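PDB 2FBH: transcriptional regulator PA3341, which regulates transcription as a MarR-family protein, probably by binding DNA as a dimer through winged helix-turn-helix domains. Local coordinates for the interface of chains A and B. Coordinates in Å, arbitrary orientation; residue numbers count along the deposited sequence, not the author numbering. Chains: chain A/B, transcriptional regulator PA3341.

Contact 1: the interface of chains A and B. Residues chain A 18, 21-22, 25, 29, 120; chain B 139, 143, 146.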
loop_
_atom_site.group_PDB
_atom_site.type_symbol
_atom_site.label_atom_id
_atom_site.label_comp_id
_atom_site.label_asym_id
_atom_site.label_seq_id
_atom_site.Cartn_x
_atom_site.Cartn_y
_atom_site.Cartn_z
ATOM N N THR A 18 5.908 -4.624 -4.014
ATOM C CA THR A 18 5.611 -4.596 -5.433
ATOM C C THR A 18 4.499 -3.573 -5.675
ATOM O O THR A 18 4.586 -2.772 -6.582
ATOM C CB THR A 18 5.151 -5.995 -5.919
ATOM O OG1 THR A 18 6.162 -6.974 -5.628
ATOM C CG2 THR A 18 4.973 -5.945 -7.441
ATOM N N ALA A 21 5.879 -0.102 -5.220
ATOM C CA ALA A 21 6.757 0.288 -6.375
ATOM C C ALA A 21 5.856 0.687 -7.550
ATOM O O ALA A 21 6.143 1.664 -8.260
ATOM C CB ALA A 21 7.671 -0.901 -6.745
ATOM N N TRP A 22 4.767 -0.054 -7.786
ATOM C CA TRP A 22 3.914 0.235 -8.930
ATOM C C TRP A 22 3.199 1.587 -8.696
ATOM O O TRP A 22 3.190 2.477 -9.568
ATOM C CB TRP A 22 2.900 -0.894 -9.070
ATOM C CG TRP A 22 2.047 -0.875 -10.254
ATOM C CD1 TRP A 22 1.537 0.208 -10.915
ATOM C CD2 TRP A 22 1.514 -2.020 -10.869
ATOM N NE1 TRP A 22 0.689 -0.196 -11.945
ATOM C CE2 TRP A 22 0.684 -1.571 -11.941
ATOM C CE3 TRP A 22 1.653 -3.394 -10.615
ATOM C CZ2 TRP A 22 0.035 -2.432 -12.801
ATOM C CZ3 TRP A 22 0.950 -4.298 -11.499
ATOM C CH2 TRP A 22 0.158 -3.798 -12.554
ATOM N N GLU A 25 5.593 4.401 -9.272
ATOM C CA GLU A 25 5.836 4.638 -10.703
ATOM C C GLU A 25 4.652 5.406 -11.352
ATOM O O GLU A 25 4.829 6.331 -12.132
ATOM C CB GLU A 25 6.069 3.300 -11.461
ATOM C CG GLU A 25 6.322 3.528 -12.975
ATOM C CD GLU A 25 7.647 4.333 -13.293
ATOM O OE1 GLU A 25 8.575 4.433 -12.437
ATOM O OE2 GLU A 25 7.720 4.858 -14.451
ATOM N N ARG A 29 4.691 9.077 -13.101
ATOM C CA ARG A 29 4.194 9.412 -14.441
ATOM C C ARG A 29 3.052 10.394 -14.451
ATOM O O ARG A 29 2.859 11.069 -15.479
ATOM C CB ARG A 29 3.922 8.159 -15.298
ATOM C CG ARG A 29 5.196 7.237 -15.354
ATOM C CD ARG A 29 5.021 6.317 -16.572
ATOM N NE ARG A 29 5.916 5.190 -16.375
ATOM C CZ ARG A 29 5.935 4.180 -17.215
ATOM N NH1 ARG A 29 5.062 4.216 -18.230
ATOM N NH2 ARG A 29 6.760 3.145 -16.979
ATOM N N VAL A 120 5.173 -2.661 -16.662
ATOM C CA VAL A 120 5.463 -3.516 -15.502
ATOM C C VAL A 120 5.161 -5.009 -15.808
ATOM O O VAL A 120 5.785 -5.839 -15.198
ATOM C CB VAL A 120 4.911 -3.006 -14.123
ATOM C CG1 VAL A 120 5.271 -1.554 -13.922
ATOM C CG2 VAL A 120 3.440 -3.261 -14.054
ATOM N N ILE B 139 7.724 -8.181 -11.796
ATOM C CA ILE B 139 7.110 -6.821 -11.801
ATOM C C ILE B 139 8.022 -5.887 -11.040
ATOM O O ILE B 139 8.373 -4.774 -11.482
ATOM C CB ILE B 139 5.664 -6.877 -11.173
ATOM C CG1 ILE B 139 4.686 -7.687 -12.108
ATOM C CG2 ILE B 139 5.190 -5.408 -10.853
ATOM C CD1 ILE B 139 3.357 -8.033 -11.402
ATOM N N LEU B 143 10.133 -2.625 -12.430
ATOM C CA LEU B 143 10.005 -1.275 -11.840
ATOM C C LEU B 143 11.345 -0.740 -11.407
ATOM O O LEU B 143 11.567 0.456 -11.493
ATOM C CB LEU B 143 9.026 -1.269 -10.659
ATOM C CG LEU B 143 7.586 -1.294 -11.165
ATOM C CD1 LEU B 143 6.598 -1.904 -10.154
ATOM C CD2 LEU B 143 7.145 0.123 -11.503
ATOM N N ARG B 146 13.895 0.649 -13.848
ATOM C CA ARG B 146 13.400 1.841 -14.582
ATOM C C ARG B 146 14.431 2.968 -14.828
ATOM O O ARG B 146 15.405 3.142 -14.078
ATOM C CB ARG B 146 12.116 2.416 -13.953
ATOM C CG ARG B 146 10.977 1.382 -13.780
ATOM C CD ARG B 146 9.566 1.863 -14.115
ATOM N NE ARG B 146 9.412 2.139 -15.543
ATOM C CZ ARG B 146 9.220 1.229 -16.497
ATOM N NH1 ARG B 146 9.135 1.631 -17.758
ATOM N NH2 ARG B 146 9.114 -0.069 -16.214
HETATM O O HOH W 1 9.948 2.660 -10.652
#

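Contact 2: the interface of chains A and B. Residues chain A 12-13, 15-16, 19; chain B 15-16, 19, 22-23.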
loop_
_atom_site.group_PDB
_atom_site.type_symbol
_atom_site.label_atom_id
_atom_site.label_comp_id
_atom_site.label_asym_id
_atom_site.label_seq_id
_atom_site.Cartn_x
_atom_site.Cartn_y
_atom_site.Cartn_z
ATOM N N GLY A 12 3.887 -11.491 2.366
ATOM C CA GLY A 12 3.099 -10.267 2.456
ATOM C C GLY A 12 3.985 -9.042 2.149
ATOM O O GLY A 12 3.522 -8.078 1.542
ATOM N N THR A 13 5.242 -9.115 2.570
ATOM C CA THR A 13 6.161 -8.019 2.337
ATOM C C THR A 13 6.466 -7.877 0.865
ATOM O O THR A 13 6.514 -6.758 0.367
ATOM C CB THR A 13 7.480 -8.169 3.119
ATOM O OG1 THR A 13 7.168 -8.033 4.505
ATOM C CG2 THR A 13 8.372 -7.043 2.735
ATOM N N LEU A 15 4.472 -8.650 -1.598
ATOM C CA LEU A 15 3.291 -8.069 -2.201
ATOM C C LEU A 15 3.224 -6.556 -1.939
ATOM O O LEU A 15 2.965 -5.768 -2.831
ATOM C CB LEU A 15 2.030 -8.788 -1.626
ATOM C CG LEU A 15 0.688 -8.219 -1.899
ATOM C CD1 LEU A 15 0.537 -8.245 -3.410
ATOM C CD2 LEU A 15 -0.337 -9.203 -1.273
ATOM N N ALA A 16 3.528 -6.173 -0.692
ATOM C CA ALA A 16 3.415 -4.725 -0.359
ATOM C C ALA A 16 4.449 -3.918 -1.104
ATOM O O ALA A 16 4.195 -2.755 -1.551
ATOM C CB ALA A 16 3.604 -4.586 1.109
ATOM N N SER A 19 3.459 -3.618 -4.831
ATOM C CA SER A 19 2.365 -2.647 -4.888
ATOM C C SER A 19 2.901 -1.210 -4.688
ATOM O O SER A 19 2.524 -0.340 -5.454
ATOM C CB SER A 19 1.262 -2.989 -3.920
ATOM O OG SER A 19 0.123 -2.124 -4.291
ATOM N N LEU B 15 -3.656 -5.951 -6.971
ATOM C CA LEU B 15 -2.499 -6.097 -6.113
ATOM C C LEU B 15 -2.571 -5.131 -4.919
ATOM O O LEU B 15 -2.335 -5.505 -3.784
ATOM C CB LEU B 15 -1.213 -5.840 -6.958
ATOM C CG LEU B 15 0.089 -5.691 -6.264
ATOM C CD1 LEU B 15 0.315 -7.007 -5.541
ATOM C CD2 LEU B 15 1.160 -5.537 -7.378
ATOM N N ALA B 16 -2.967 -3.885 -5.210
ATOM C CA ALA B 16 -2.990 -2.884 -4.106
ATOM C C ALA B 16 -4.050 -3.228 -3.090
ATOM O O ALA B 16 -3.872 -3.033 -1.845
ATOM C CB ALA B 16 -3.261 -1.553 -4.712
ATOM N N SER B 19 -2.908 -6.246 -0.958
ATOM C CA SER B 19 -1.896 -5.735 -0.031
ATOM C C SER B 19 -2.560 -4.909 1.097
ATOM O O SER B 19 -2.219 -5.124 2.247
ATOM C CB SER B 19 -0.818 -4.966 -0.748
ATOM O OG SER B 19 0.263 -4.776 0.241
ATOM N N TRP B 22 -4.362 -7.203 3.527
ATOM C CA TRP B 22 -3.481 -7.989 4.380
ATOM C C TRP B 22 -2.893 -7.071 5.478
ATOM O O TRP B 22 -2.915 -7.399 6.680
ATOM C CB TRP B 22 -2.371 -8.574 3.514
ATOM C CG TRP B 22 -1.467 -9.525 4.151
ATOM C CD1 TRP B 22 -1.016 -9.534 5.442
ATOM C CD2 TRP B 22 -0.811 -10.570 3.480
ATOM N NE1 TRP B 22 -0.088 -10.556 5.635
ATOM C CE2 TRP B 22 0.030 -11.218 4.436
ATOM C CE3 TRP B 22 -0.847 -11.027 2.152
ATOM C CZ2 TRP B 22 0.790 -12.330 4.138
ATOM C CZ3 TRP B 22 -0.029 -12.175 1.831
ATOM C CH2 TRP B 22 0.768 -12.787 2.821
ATOM N N ARG B 23 -2.410 -5.903 5.092
ATOM C CA ARG B 23 -1.918 -4.966 6.132
ATOM C C ARG B 23 -3.025 -4.507 7.118
ATOM O O ARG B 23 -2.735 -4.282 8.301
ATOM C CB ARG B 23 -1.198 -3.814 5.460
ATOM C CG ARG B 23 -0.018 -4.283 4.569
ATOM C CD ARG B 23 0.989 -5.118 5.361
ATOM N NE ARG B 23 1.555 -6.175 4.560
ATOM C CZ ARG B 23 2.404 -7.082 5.045
ATOM N NH1 ARG B 23 2.886 -8.003 4.260
ATOM N NH2 ARG B 23 2.784 -7.063 6.316
HETATM O O HOH W 2 0.915 -6.998 1.739
#

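Contact 1: the interface of chains A and B
B:Leu143, near the end of helix 126-144, wedges its forked tip between helix 11-29 and the last residue of helix 102-120 of chain A, in the helical dimerisation region typical of MarR-family regulators. The two branches do different work. CD1 points at helix 11-29, 3.6 Å from A:Trp22 CA and 3.7 Å from A:Ala21 CB, so that it rests against the helix surface instead of the indole. CD2 turns the other way and is pinched between A:Glu25 CB, at 3.4 Å, and A:Val120 CG1; this last methyl pair is tighter than usual van der Waals contact at 3.5 Å. The leucine has CG anti to its carbonyl carbon (chi1 -77°), which carries the fork across toward chain A, and it meets the A:Val120 and A:Glu25 side chains at a slant.

About one turn back along the same helix, B:Ile139 uses its CG2 branch. This methyl meets A:Thr18 CG2 tip to tip, with the two side chains at about a right angle, and borders A:Val120 CB and the six-membered part of A:Trp22 more loosely. A:Val120 CG2 in turn packs over one face of that indole, toward its rim, backing the apolar patch from within chain A.

Polar groups lie at the far end. A:Glu25 bends at chi2 (64°), bringing its carboxylate toward A:Arg29. There A:Glu25 OE2 accepts from A:Arg29 NE at 2.7 Å through its anti lone pair, nearly in the guanidinium plane and at 166° at the hydrogen. The oxygen of water 1 lies 2.9 Å from both A:Glu25 OE1 and the backbone B:Leu143 O, bridging the chains. B:Arg146 crosses A:Glu25 at about a right angle, its guanidinium plane steeply inclined to the carboxylate. Because B:Arg146 is poorly ordered, the salt bridge from its NE to A:Glu25 OE2 is tentative; its guanidinium comes close to that of A:Arg29, but NH1 makes no hydrogen bond to A:Arg29 NH2.

Contact 2: the interface of chains A and B
A:Gly12 sets its CA over the six-membered ring of B:Trp22, toward the rim of the indole, with the backbone N beside it and the carbonyl carbon lifted away. The two copies of helix 11-29 meet here, in the N-terminal helical part of the MarR-family dimer interface.

The CH-pi contact is face-on: A:Gly12 CA sits 3.5 Å from the centroid of the six-membered ring of B:Trp22. A glycine has no side chain to hold the backbone off the ring, which fits this close approach. B:Trp22 has CG anti to its backbone N (chi1 -173°), an orientation that swings the indole out beneath the start of the partner helix. A:Leu15 brings its CD2 branch to CE3 of B:Trp22, 3.9 Å away, from above the rim on the same side as A:Gly12, with the two side chains crossing at a slant.

Apolar packing continues at the two-fold axis. A:Leu15 and B:Leu15 run antiparallel past one another, but their CD1 methyls are modelled too close for that meeting to be informative. Each leucine also packs by CG against the serine of the other chain, A:Leu15 CG lying 3.8 Å from B:Ser19 CB. The symmetric approach of each Ser19 hydroxyl to the partner's Ala16 is close as well, with B:Ser19 OG 3.2 Å from A:Ala16 CA. OG is anti to the backbone N (chi1 -168°), which directs the hydroxyl across the interface.

Polar contact runs chiefly through a water. The oxygen of water 2 is 2.8 Å from the carbonyl A:Gly12 O. The same water 2 oxygen is 2.8 Å from the hydroxyl B:Ser19 OG, and it receives B:Arg23 NE at 3.0 Å with 161° at the hydrogen. The water lies at the edge of the guanidinium, in its plane, while one face of that group lies over the indole atom B:Trp22 CD1. B:Arg23 NH1 is modelled alongside the A:Gly12 carbonyl, implausibly near its carbon, so a direct bond to A:Gly12 O is doubtful.

Contact 1 and contact 2 are centred about 14 Å apart, measured between the centres of their C-alpha atoms, and both use helix 11-29. In contact 2 that helix meets its own copy around the two-fold axis, whereas in contact 1 it receives the C-terminal helix 126-144 of the partner. Trp22 takes part in both, through its backbone and side chain in contact 1 and its ring face in contact 2. Because each patch recurs with the chains exchanged, together with their twins they belong to one two-fold interface, which probably helps to fix how the two DNA-binding domains are placed relative to each other.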